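Local coordinates for protein transcriptional regulator, LysR family (Vibrio cholerae, PDB 3SZP) that activates virulence gene transcription as a LysR-type regulator, probably binding DNA through its winged helix-turn-helix domain, at residues P108-F113 against V140-G145; E115-I120 against V278-D283; P168-S173 against H184-L189; V222-C227 against R242-D247. One frame throughout, in Å; residues are numbered along the deposited sequence.

Contact 1: residues P108-F113 against V140-G145; sequences PMFNAF and VIFRVG
The Phe110 and Phe142 rings meet obliquely, with Phe110 CZ over one face of Phe142, 3.6 Å from Phe142 CE1, and Phe110 CE1 following at 3.8 Å from Phe142 CZ. Seen from the Phe110 ring, Phe142 CE1 also arrives at a slant. Centroids 5.3 Å apart and planes inclined at 57° define the geometry of the pair. Met109 reaches the same aromatic from a second direction, where its terminal methyl CE comes obliquely to within 4.3 Å of Phe142 CE2. The two phenylalanine side chains approach from opposite directions, bridging backbones whose nearest CA atoms, those of Phe110 and Phe142, are 11.8 Å apart. For Phe142, CG stands anti to its carbonyl carbon (chi1 -63°), a setting that carries the ring off the strand toward the helix.

This is the helix-on-sheet layer of the LysR substrate-binding domain, which has a periplasmic-binding-protein-like fold. Helix 102-116 is the crossover between parallel strands 91-98 and 120-127, and strand 140-144 pairs with strand 91-98 in parallel. Backbone hydrogen bonds from Phe142 to Ser96 of strand 91-98 set the position of this residue within the sheet.

No hydrogen bond joins the two segments; the contacts are all between carbon atoms, Met109 taking part through its methyl CE, and all three touching residues are buried. Phe281 of helix 276-287 also packs on Phe142, while Leu124 of strand 120-127 meets Phe110. Farther round the helix, Asn111 ND2 makes a weak hydrogen bond to Ser225 OG of the second subunit.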
# COMPACT_ATOMS: atom_id res chain seq x y z
N PRO A 108 15.07 -13.18 38.13
CA PRO A 108 15.76 -13.30 39.42
C PRO A 108 17.22 -13.64 39.19
O PRO A 108 18.10 -13.02 39.77
CB PRO A 108 15.02 -14.47 40.10
CG PRO A 108 13.61 -14.32 39.61
CD PRO A 108 13.78 -13.89 38.13
N MET A 109 17.47 -14.61 38.31
CA MET A 109 18.81 -15.07 38.01
C MET A 109 19.63 -13.99 37.29
O MET A 109 20.79 -13.76 37.63
CB MET A 109 18.73 -16.34 37.16
CG MET A 109 20.04 -16.97 36.82
SD MET A 109 19.75 -18.59 36.07
CE MET A 109 18.97 -18.11 34.53
N PHE A 110 19.02 -13.33 36.31
CA PHE A 110 19.70 -12.28 35.58
C PHE A 110 20.05 -11.13 36.52
O PHE A 110 21.12 -10.55 36.44
CB PHE A 110 18.84 -11.76 34.41
CG PHE A 110 18.64 -12.77 33.31
CD1 PHE A 110 19.34 -13.96 33.31
CD2 PHE A 110 17.76 -12.52 32.25
CE1 PHE A 110 19.17 -14.90 32.29
CE2 PHE A 110 17.58 -13.46 31.23
CZ PHE A 110 18.28 -14.65 31.25
N ASN A 111 19.11 -10.80 37.40
CA ASN A 111 19.35 -9.73 38.36
C ASN A 111 20.54 -10.06 39.28
O ASN A 111 21.42 -9.23 39.50
CB ASN A 111 18.08 -9.41 39.15
CG ASN A 111 17.05 -8.68 38.31
OD1 ASN A 111 17.41 -8.05 37.33
ND2 ASN A 111 15.78 -8.76 38.69
N ALA A 112 20.55 -11.29 39.78
CA ALA A 112 21.58 -11.72 40.72
C ALA A 112 22.90 -11.66 40.01
O ALA A 112 23.92 -11.35 40.60
CB ALA A 112 21.31 -13.13 41.20
N PHE A 113 22.89 -11.94 38.71
CA PHE A 113 24.14 -11.92 37.96
C PHE A 113 24.65 -10.50 37.81
O PHE A 113 25.82 -10.23 38.05
CB PHE A 113 23.99 -12.56 36.58
CG PHE A 113 25.20 -12.38 35.71
CD1 PHE A 113 26.28 -13.25 35.81
CD2 PHE A 113 25.29 -11.31 34.84
CE1 PHE A 113 27.40 -13.09 35.02
CE2 PHE A 113 26.42 -11.14 34.04
CZ PHE A 113 27.47 -12.03 34.13
N VAL A 140 24.23 -15.81 24.34
CA VAL A 140 23.49 -16.90 24.95
C VAL A 140 22.02 -16.81 24.56
O VAL A 140 21.42 -15.73 24.60
CB VAL A 140 23.57 -16.86 26.49
CG1 VAL A 140 22.93 -18.11 27.07
CG2 VAL A 140 25.03 -16.74 26.95
N ILE A 141 21.46 -17.94 24.17
CA ILE A 141 20.06 -18.03 23.83
C ILE A 141 19.36 -18.94 24.85
O ILE A 141 19.79 -20.08 25.07
CB ILE A 141 19.87 -18.58 22.40
CG1 ILE A 141 20.64 -17.73 21.39
CG2 ILE A 141 18.40 -18.62 22.02
CD1 ILE A 141 20.72 -18.35 19.98
N PHE A 142 18.33 -18.42 25.50
CA PHE A 142 17.46 -19.26 26.31
C PHE A 142 16.20 -19.59 25.51
O PHE A 142 15.57 -18.69 24.95
CB PHE A 142 17.08 -18.56 27.62
CG PHE A 142 18.25 -18.29 28.52
CD1 PHE A 142 19.02 -17.15 28.34
CD2 PHE A 142 18.58 -19.17 29.53
CE1 PHE A 142 20.11 -16.91 29.18
CE2 PHE A 142 19.66 -18.92 30.37
CZ PHE A 142 20.42 -17.79 30.19
N ARG A 143 15.86 -20.87 25.45
CA ARG A 143 14.67 -21.28 24.71
C ARG A 143 13.89 -22.39 25.40
O ARG A 143 14.40 -23.07 26.29
CB ARG A 143 15.03 -21.68 23.28
CG ARG A 143 14.62 -20.64 22.22
CD ARG A 143 14.69 -21.23 20.83
NE ARG A 143 14.61 -22.68 20.95
CZ ARG A 143 14.80 -23.54 19.96
NH1 ARG A 143 15.09 -23.11 18.74
NH2 ARG A 143 14.71 -24.84 20.21
N VAL A 144 12.64 -22.56 24.98
CA VAL A 144 11.83 -23.69 25.39
C VAL A 144 11.84 -24.70 24.27
O VAL A 144 11.73 -24.32 23.10
CB VAL A 144 10.39 -23.27 25.63
CG1 VAL A 144 9.55 -24.49 25.93
CG2 VAL A 144 10.32 -22.24 26.75
N GLY A 145 11.97 -25.98 24.61
CA GLY A 145 11.97 -27.03 23.61
C GLY A 145 13.35 -27.24 23.02
O GLY A 145 14.24 -26.39 23.20

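Contact 2: residues E115-I120 against V278-D283; sequences EKYPDI and VRLFID
Tyr117 OH is joined to the backbone of Leu280 through one water, which lies 2.9 Å from Tyr117 OH and donates to Leu280 O at 3.2 Å. No direct hydrogen bond links the two segments, so this bridge is the polar part of a mainly apolar contact. Both methyls of Leu280 are used, on different parts of the tyrosine: CD2 sits 3.8 Å from Tyr117 OH, whereas CD1 is 3.9 Å from Tyr117 CE1, approaching the ring obliquely. The two side chains cross at about a right angle. CG of Tyr117 is anti to the carbonyl carbon (chi1 -60°), which sends the hydroxyl out toward the helix and the water. Leu280 CD1 has a looser second neighbour in Ile120 CD1, at 4.4 Å.

Within the first segment, Lys116 CG lies 3.7 Å above one face of the Tyr117 ring, offset toward its rim. The ring also meets that of Phe113. A type I beta turn spans Tyr117 to Ile120, with Ile120 N bonded to Tyr117 O at 3.2 Å, and it brings both residues round to face Leu280. At the outer side of the turn, Pro118 packs on Arg214 of the second subunit. The arrangement belongs to a beta-alpha-beta crossover: the tight turn leads from helix 102-116 into strand 120-127, and the C-terminal helix 276-287 packs beside it in the substrate-binding domain.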
# COMPACT_ATOMS: atom_id res chain seq x y z
N GLU A 115 23.97 -8.00 39.70
CA GLU A 115 24.37 -7.54 41.02
C GLU A 115 25.81 -7.96 41.33
O GLU A 115 26.61 -7.16 41.79
CB GLU A 115 23.41 -8.00 42.13
CG GLU A 115 23.95 -7.68 43.53
CD GLU A 115 22.87 -7.58 44.59
OE1 GLU A 115 21.69 -7.89 44.28
OE2 GLU A 115 23.19 -7.18 45.73
N LYS A 116 26.13 -9.22 41.05
CA LYS A 116 27.47 -9.75 41.27
C LYS A 116 28.50 -9.14 40.32
O LYS A 116 29.65 -8.94 40.70
CB LYS A 116 27.46 -11.27 41.11
CG LYS A 116 28.78 -11.93 41.49
CD LYS A 116 28.67 -13.44 41.38
CE LYS A 116 29.78 -14.14 42.15
NZ LYS A 116 29.51 -15.62 42.23
N TYR A 117 28.11 -8.88 39.08
CA TYR A 117 29.06 -8.35 38.10
C TYR A 117 28.63 -7.01 37.55
O TYR A 117 28.05 -6.94 36.47
CB TYR A 117 29.26 -9.36 36.98
CG TYR A 117 29.80 -10.68 37.46
CD1 TYR A 117 31.14 -10.82 37.83
CD2 TYR A 117 28.97 -11.78 37.58
CE1 TYR A 117 31.63 -12.05 38.29
CE2 TYR A 117 29.45 -13.00 38.02
CZ TYR A 117 30.77 -13.13 38.37
OH TYR A 117 31.21 -14.35 38.81
N PRO A 118 28.91 -5.93 38.29
CA PRO A 118 28.44 -4.58 37.97
C PRO A 118 29.04 -3.98 36.69
O PRO A 118 28.49 -3.00 36.21
CB PRO A 118 28.87 -3.74 39.18
CG PRO A 118 29.38 -4.74 40.21
CD PRO A 118 29.82 -5.94 39.45
N ASP A 119 30.13 -4.53 36.16
CA ASP A 119 30.76 -4.00 34.94
C ASP A 119 30.39 -4.82 33.71
O ASP A 119 30.83 -4.54 32.60
CB ASP A 119 32.28 -3.97 35.04
CG ASP A 119 32.78 -3.13 36.19
OD1 ASP A 119 32.14 -2.11 36.50
OD2 ASP A 119 33.84 -3.49 36.76
N ILE A 120 29.61 -5.87 33.91
CA ILE A 120 29.08 -6.63 32.79
C ILE A 120 27.65 -6.16 32.48
O ILE A 120 26.78 -6.20 33.36
CB ILE A 120 29.07 -8.14 33.08
CG1 ILE A 120 30.50 -8.68 33.10
CG2 ILE A 120 28.22 -8.86 32.04
CD1 ILE A 120 30.58 -10.14 33.41
N VAL A 278 31.30 -13.87 29.14
CA VAL A 278 30.28 -14.86 28.80
C VAL A 278 30.48 -16.15 29.62
O VAL A 278 29.50 -16.74 30.08
CB VAL A 278 30.26 -15.16 27.29
CG1 VAL A 278 29.13 -16.10 26.95
CG2 VAL A 278 30.15 -13.85 26.49
N ARG A 279 31.73 -16.56 29.80
CA ARG A 279 32.03 -17.73 30.63
C ARG A 279 31.49 -17.58 32.05
O ARG A 279 30.88 -18.49 32.58
CB ARG A 279 33.54 -18.01 30.68
CG ARG A 279 34.12 -18.59 29.40
CD ARG A 279 35.52 -19.20 29.64
NE ARG A 279 36.41 -18.28 30.35
CZ ARG A 279 37.36 -17.55 29.76
NH1 ARG A 279 37.56 -17.65 28.45
NH2 ARG A 279 38.12 -16.74 30.49
N LEU A 280 31.74 -16.43 32.67
CA LEU A 280 31.20 -16.13 33.99
C LEU A 280 29.67 -16.25 34.01
O LEU A 280 29.08 -16.84 34.92
CB LEU A 280 31.62 -14.72 34.41
CG LEU A 280 33.10 -14.52 34.74
CD1 LEU A 280 33.44 -13.04 34.97
CD2 LEU A 280 33.51 -15.36 35.93
N PHE A 281 29.03 -15.69 33.00
CA PHE A 281 27.58 -15.78 32.91
C PHE A 281 27.13 -17.24 32.83
O PHE A 281 26.31 -17.70 33.61
CB PHE A 281 27.05 -14.99 31.72
CG PHE A 281 25.56 -15.02 31.60
CD1 PHE A 281 24.76 -14.22 32.42
CD2 PHE A 281 24.94 -15.87 30.69
CE1 PHE A 281 23.37 -14.27 32.31
CE2 PHE A 281 23.55 -15.91 30.57
CZ PHE A 281 22.77 -15.11 31.39
N ILE A 282 27.69 -17.96 31.87
CA ILE A 282 27.34 -19.36 31.68
C ILE A 282 27.51 -20.16 32.98
O ILE A 282 26.61 -20.90 33.39
CB ILE A 282 28.20 -19.98 30.57
CG1 ILE A 282 27.83 -19.36 29.22
CG2 ILE A 282 28.04 -21.50 30.53
CD1 ILE A 282 28.76 -19.81 28.09
N ASP A 283 28.66 -20.02 33.64
CA ASP A 283 28.92 -20.70 34.90
C ASP A 283 27.95 -20.26 35.99
O ASP A 283 27.57 -21.03 36.87
CB ASP A 283 30.35 -20.45 35.38
CG ASP A 283 31.38 -21.30 34.64
OD1 ASP A 283 30.98 -22.20 33.87
OD2 ASP A 283 32.60 -21.07 34.85
O HOH W 1 30.06 -16.93 38.00

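Contact 3: residues P168-S173 against H184-L189; sequences PQYLSS and HQHQLL
Tyr170 and His186 come together obliquely, rim to rim, without overlap of their faces. Their planes are 52° apart and their centroids 5.7 Å. This orientation places Tyr170 OH at the edge of the imidazole, near its plane, where it forms a short hydrogen bond of 2.7 Å with His186 ND1. The imidazole nitrogen likewise lies near the plane of the tyrosine ring, so the bond runs between two edges. A second bond grips the same oxygen: Gln187 N donates to Tyr170 OH over 3.0 Å with an N-H...O angle of 159°. One phenol oxygen thus holds both a side chain and the adjoining backbone N-H, two groups from consecutive residues that together fix the position of the hydroxyl.

CG of Tyr170 lies anti to the backbone N (chi1 174°), projecting the phenol from the helix toward residues 186 and 187. Gln187 crosses the tyrosine at about a right angle; its CB is 4.0 Å from Tyr170 CE1, and a bend at chi2 then leads the amide away from the phenol. The Gln187 side chain also touches Arg214.

On the helix side, the ring of His174 stacks on Tyr170, and its ND1 bonds to Tyr170 O. Ile233 of strand 233-237 touches both Tyr170 and His186, and its backbone bonds to Gln187. The phenol therefore ties the short helix 168-173 to the approach to strand 188-191, beside its parallel neighbour 233-237.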
# COMPACT_ATOMS: atom_id res chain seq x y z
N PRO A 168 -12.55 -19.29 41.01
CA PRO A 168 -13.74 -19.79 41.71
C PRO A 168 -15.02 -19.12 41.18
O PRO A 168 -16.05 -19.79 41.03
CB PRO A 168 -13.50 -19.37 43.16
CG PRO A 168 -12.01 -19.22 43.29
CD PRO A 168 -11.51 -18.78 41.92
N GLN A 169 -14.95 -17.83 40.89
CA GLN A 169 -16.09 -17.13 40.32
C GLN A 169 -16.58 -17.85 39.06
O GLN A 169 -17.78 -18.03 38.88
CB GLN A 169 -15.76 -15.66 40.02
CG GLN A 169 -16.98 -14.75 39.79
CD GLN A 169 -16.69 -13.50 38.92
OE1 GLN A 169 -15.53 -13.09 38.72
NE2 GLN A 169 -17.75 -12.90 38.41
N TYR A 170 -15.66 -18.27 38.19
CA TYR A 170 -16.06 -18.94 36.94
C TYR A 170 -16.69 -20.30 37.25
O TYR A 170 -17.73 -20.66 36.68
CB TYR A 170 -14.88 -19.11 35.98
CG TYR A 170 -15.24 -19.92 34.75
CD1 TYR A 170 -15.86 -19.32 33.65
CD2 TYR A 170 -14.98 -21.28 34.69
CE1 TYR A 170 -16.21 -20.05 32.53
CE2 TYR A 170 -15.33 -22.03 33.58
CZ TYR A 170 -15.94 -21.40 32.50
OH TYR A 170 -16.28 -22.14 31.40
N LEU A 171 -16.06 -21.06 38.13
CA LEU A 171 -16.53 -22.40 38.42
C LEU A 171 -17.87 -22.38 39.14
O LEU A 171 -18.68 -23.28 38.96
CB LEU A 171 -15.48 -23.15 39.23
CG LEU A 171 -14.24 -23.37 38.37
CD1 LEU A 171 -13.13 -24.03 39.16
CD2 LEU A 171 -14.63 -24.19 37.15
N SER A 172 -18.11 -21.33 39.94
CA SER A 172 -19.39 -21.12 40.59
C SER A 172 -20.54 -21.18 39.60
O SER A 172 -21.63 -21.65 39.93
CB SER A 172 -19.42 -19.76 41.28
OG SER A 172 -18.73 -19.80 42.52
N SER A 173 -20.29 -20.71 38.39
CA SER A 173 -21.35 -20.54 37.41
C SER A 173 -21.27 -21.54 36.26
O SER A 173 -22.21 -21.66 35.46
CB SER A 173 -21.30 -19.11 36.86
OG SER A 173 -22.51 -18.80 36.19
N HIS A 184 -14.98 -28.50 25.57
CA HIS A 184 -15.70 -27.93 24.42
C HIS A 184 -16.95 -27.15 24.84
O HIS A 184 -17.43 -26.29 24.10
CB HIS A 184 -16.07 -29.01 23.40
CG HIS A 184 -14.90 -29.59 22.68
ND1 HIS A 184 -14.09 -28.83 21.85
CD2 HIS A 184 -14.38 -30.84 22.67
CE1 HIS A 184 -13.13 -29.60 21.36
NE2 HIS A 184 -13.28 -30.82 21.84
N GLN A 185 -17.45 -27.45 26.03
CA GLN A 185 -18.64 -26.79 26.57
C GLN A 185 -18.28 -25.53 27.36
O GLN A 185 -19.15 -24.75 27.72
CB GLN A 185 -19.42 -27.75 27.47
CG GLN A 185 -20.41 -28.64 26.75
CD GLN A 185 -19.78 -29.38 25.58
OE1 GLN A 185 -19.00 -30.32 25.78
NE2 GLN A 185 -20.11 -28.96 24.36
N HIS A 186 -16.99 -25.34 27.63
CA HIS A 186 -16.54 -24.26 28.51
C HIS A 186 -15.94 -23.09 27.76
O HIS A 186 -15.60 -23.21 26.58
CB HIS A 186 -15.53 -24.80 29.51
CG HIS A 186 -16.16 -25.47 30.67
ND1 HIS A 186 -16.49 -24.80 31.82
CD2 HIS A 186 -16.55 -26.76 30.85
CE1 HIS A 186 -17.06 -25.64 32.67
NE2 HIS A 186 -17.10 -26.84 32.10
N GLN A 187 -15.80 -21.96 28.46
CA GLN A 187 -15.11 -20.79 27.93
C GLN A 187 -13.60 -20.98 28.08
O GLN A 187 -13.09 -21.06 29.19
CB GLN A 187 -15.54 -19.52 28.67
CG GLN A 187 -16.99 -19.17 28.44
CD GLN A 187 -17.41 -19.44 27.00
OE1 GLN A 187 -16.99 -18.74 26.08
NE2 GLN A 187 -18.23 -20.49 26.79
N LEU A 188 -12.90 -21.07 26.96
CA LEU A 188 -11.46 -21.29 27.02
C LEU A 188 -10.65 -20.02 26.76
O LEU A 188 -11.05 -19.17 25.96
CB LEU A 188 -11.03 -22.43 26.10
CG LEU A 188 -11.85 -23.70 26.31
CD1 LEU A 188 -11.31 -24.83 25.45
CD2 LEU A 188 -11.85 -24.11 27.81
N LEU A 189 -9.51 -19.90 27.43
CA LEU A 189 -8.63 -18.74 27.33
C LEU A 189 -7.25 -19.27 26.99
O LEU A 189 -6.67 -20.05 27.75
CB LEU A 189 -8.57 -17.98 28.65
CG LEU A 189 -9.91 -17.74 29.34
CD1 LEU A 189 -9.71 -17.28 30.80
CD2 LEU A 189 -10.74 -16.70 28.57

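Contact 4: residues V222-C227 against R242-D247; sequences VVRSAC and REFLED
Arg224 lies flat on Phe244, joining two helices of the substrate-binding domain's alpha/beta fold. Helix 220-228 connects strand 215-217 with strand 233-237, both parallel to strand 188-191, and the short helix 242-246 follows.

The planar groups make an offset cation-pi stack. Guanidinium and ring are 9° from parallel, and Arg224 CZ lies 4.1 Å from the Phe244 ring centroid, 34° off the ring normal. Phe244 CZ sits over the centre of the guanidinium, 3.5 Å from its plane, so the guanidinium is centred over the CZ rim of the phenyl ring and not over its centroid. The near-parallel planes leave the N-H groups directed outward instead of into the ring, and NH1 uses this to bond Ser228 OG on the same helix.

The aliphatic part of arginine adds a CH-pi contact. Arg224 CD stands over the face, 3.9 Å from the Phe244 centroid and 3.5 Å from its CE2 atom. A turn at chi2 (-79°) and another at chi3 fold the chain so that CD, NE and the guanidinium all run across one ring.

Arg224 NH2 and Glu243 OE1, 6.8 Å apart, are too distant for a salt bridge, though the opposite charges may attract weakly. Between subunits, Lys103 of the second subunit packs on Arg224, placing this helix at the interface. The other face of the Phe244 ring is backed by Glu243 CB, 4.1 Å above its centre.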
# COMPACT_ATOMS: atom_id res chain seq x y z
N VAL A 222 -1.38 -11.94 29.81
CA VAL A 222 -2.69 -11.30 29.69
C VAL A 222 -3.81 -12.33 29.83
O VAL A 222 -4.91 -12.02 30.25
CB VAL A 222 -2.83 -10.51 28.34
CG1 VAL A 222 -1.88 -9.31 28.30
CG2 VAL A 222 -2.61 -11.43 27.14
N VAL A 223 -3.52 -13.58 29.47
CA VAL A 223 -4.48 -14.67 29.57
C VAL A 223 -4.74 -15.10 31.03
O VAL A 223 -5.89 -15.27 31.44
CB VAL A 223 -4.02 -15.89 28.71
CG1 VAL A 223 -4.95 -17.09 28.90
CG2 VAL A 223 -3.96 -15.49 27.22
N ARG A 224 -3.68 -15.23 31.83
CA ARG A 224 -3.84 -15.47 33.25
C ARG A 224 -4.73 -14.39 33.84
O ARG A 224 -5.56 -14.64 34.70
CB ARG A 224 -2.47 -15.44 33.94
CG ARG A 224 -2.45 -15.94 35.40
CD ARG A 224 -2.95 -14.89 36.40
NE ARG A 224 -2.28 -13.60 36.22
CZ ARG A 224 -2.67 -12.45 36.75
NH1 ARG A 224 -3.74 -12.39 37.53
NH2 ARG A 224 -1.98 -11.34 36.51
N SER A 225 -4.54 -13.16 33.38
CA SER A 225 -5.27 -12.03 33.89
C SER A 225 -6.78 -12.19 33.58
O SER A 225 -7.64 -11.89 34.42
CB SER A 225 -4.71 -10.77 33.24
OG SER A 225 -5.57 -9.67 33.41
N ALA A 226 -7.08 -12.67 32.38
CA ALA A 226 -8.47 -12.88 31.98
C ALA A 226 -9.04 -14.02 32.82
O ALA A 226 -10.20 -14.00 33.23
CB ALA A 226 -8.55 -13.21 30.51
N CYS A 227 -8.19 -15.01 33.08
CA CYS A 227 -8.58 -16.15 33.88
C CYS A 227 -8.93 -15.74 35.32
O CYS A 227 -9.94 -16.17 35.86
CB CYS A 227 -7.46 -17.19 33.86
SG CYS A 227 -7.90 -18.81 34.54
N ARG A 242 1.84 -19.99 40.76
CA ARG A 242 1.81 -20.41 42.16
C ARG A 242 1.24 -19.33 43.10
O ARG A 242 0.50 -19.64 44.05
CB ARG A 242 3.15 -21.02 42.64
CG ARG A 242 4.39 -20.09 42.66
CD ARG A 242 5.47 -20.61 43.66
NE ARG A 242 6.79 -20.04 43.41
CZ ARG A 242 7.93 -20.54 43.86
NH1 ARG A 242 7.93 -21.65 44.60
NH2 ARG A 242 9.09 -19.95 43.58
N GLU A 243 1.55 -18.07 42.82
CA GLU A 243 1.01 -16.94 43.58
C GLU A 243 -0.49 -17.10 43.72
O GLU A 243 -1.03 -17.13 44.83
CB GLU A 243 1.31 -15.60 42.89
CG GLU A 243 0.88 -14.38 43.72
CD GLU A 243 1.09 -13.04 43.00
OE1 GLU A 243 1.79 -13.00 41.97
OE2 GLU A 243 0.55 -12.01 43.49
N PHE A 244 -1.14 -17.25 42.57
CA PHE A 244 -2.59 -17.31 42.48
C PHE A 244 -3.16 -18.64 42.93
O PHE A 244 -4.29 -18.70 43.40
CB PHE A 244 -3.02 -16.97 41.05
CG PHE A 244 -2.23 -15.84 40.47
CD1 PHE A 244 -2.42 -14.54 40.93
CD2 PHE A 244 -1.27 -16.06 39.51
CE1 PHE A 244 -1.69 -13.49 40.42
CE2 PHE A 244 -0.53 -15.01 38.99
CZ PHE A 244 -0.73 -13.73 39.44
N LEU A 245 -2.41 -19.72 42.77
CA LEU A 245 -2.90 -20.98 43.29
C LEU A 245 -2.93 -20.95 44.82
O LEU A 245 -3.80 -21.57 45.44
CB LEU A 245 -2.05 -22.16 42.79
CG LEU A 245 -2.19 -22.64 41.34
CD1 LEU A 245 -1.22 -23.78 41.11
CD2 LEU A 245 -3.61 -23.07 41.04
N GLU A 246 -2.01 -20.21 45.43
CA GLU A 246 -1.96 -20.14 46.90
C GLU A 246 -3.13 -19.36 47.51
O GLU A 246 -3.78 -19.84 48.45
CB GLU A 246 -0.62 -19.60 47.40
CG GLU A 246 -0.59 -19.24 48.89
CD GLU A 246 -0.93 -20.40 49.83
OE1 GLU A 246 -0.65 -21.57 49.48
OE2 GLU A 246 -1.48 -20.14 50.92
N ASP A 247 -3.38 -18.15 47.01
CA ASP A 247 -4.65 -17.50 47.31
C ASP A 247 -5.70 -18.29 46.52
O ASP A 247 -5.41 -18.78 45.43
CB ASP A 247 -4.64 -16.01 46.93
CG ASP A 247 -4.55 -15.77 45.44
OD1 ASP A 247 -5.14 -16.55 44.66
OD2 ASP A 247 -3.88 -14.80 45.03

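Contacts 1 and 2 share helix 102-116 and touch, with Phe281 packing on Phe110, Phe142 and Phe113; their centres are 12 Å apart. Contact 1 is fully buried and purely apolar, whereas contact 2, farther from the chain centre, is partly buried and admits a bridging water. Contacts 3 and 4 form a second pair, with centres 14 Å apart, meeting where Leu189 packs on Val223 and Cys227. Contact 3, partly buried, relies on direct hydrogen bonds; contact 4, at the surface, on a cation-pi stack. The pairs lie well apart, contacts 2 and 3 being about 46 Å between centres. Residues in the segments of contacts 1, 2 and 4 also meet the second subunit.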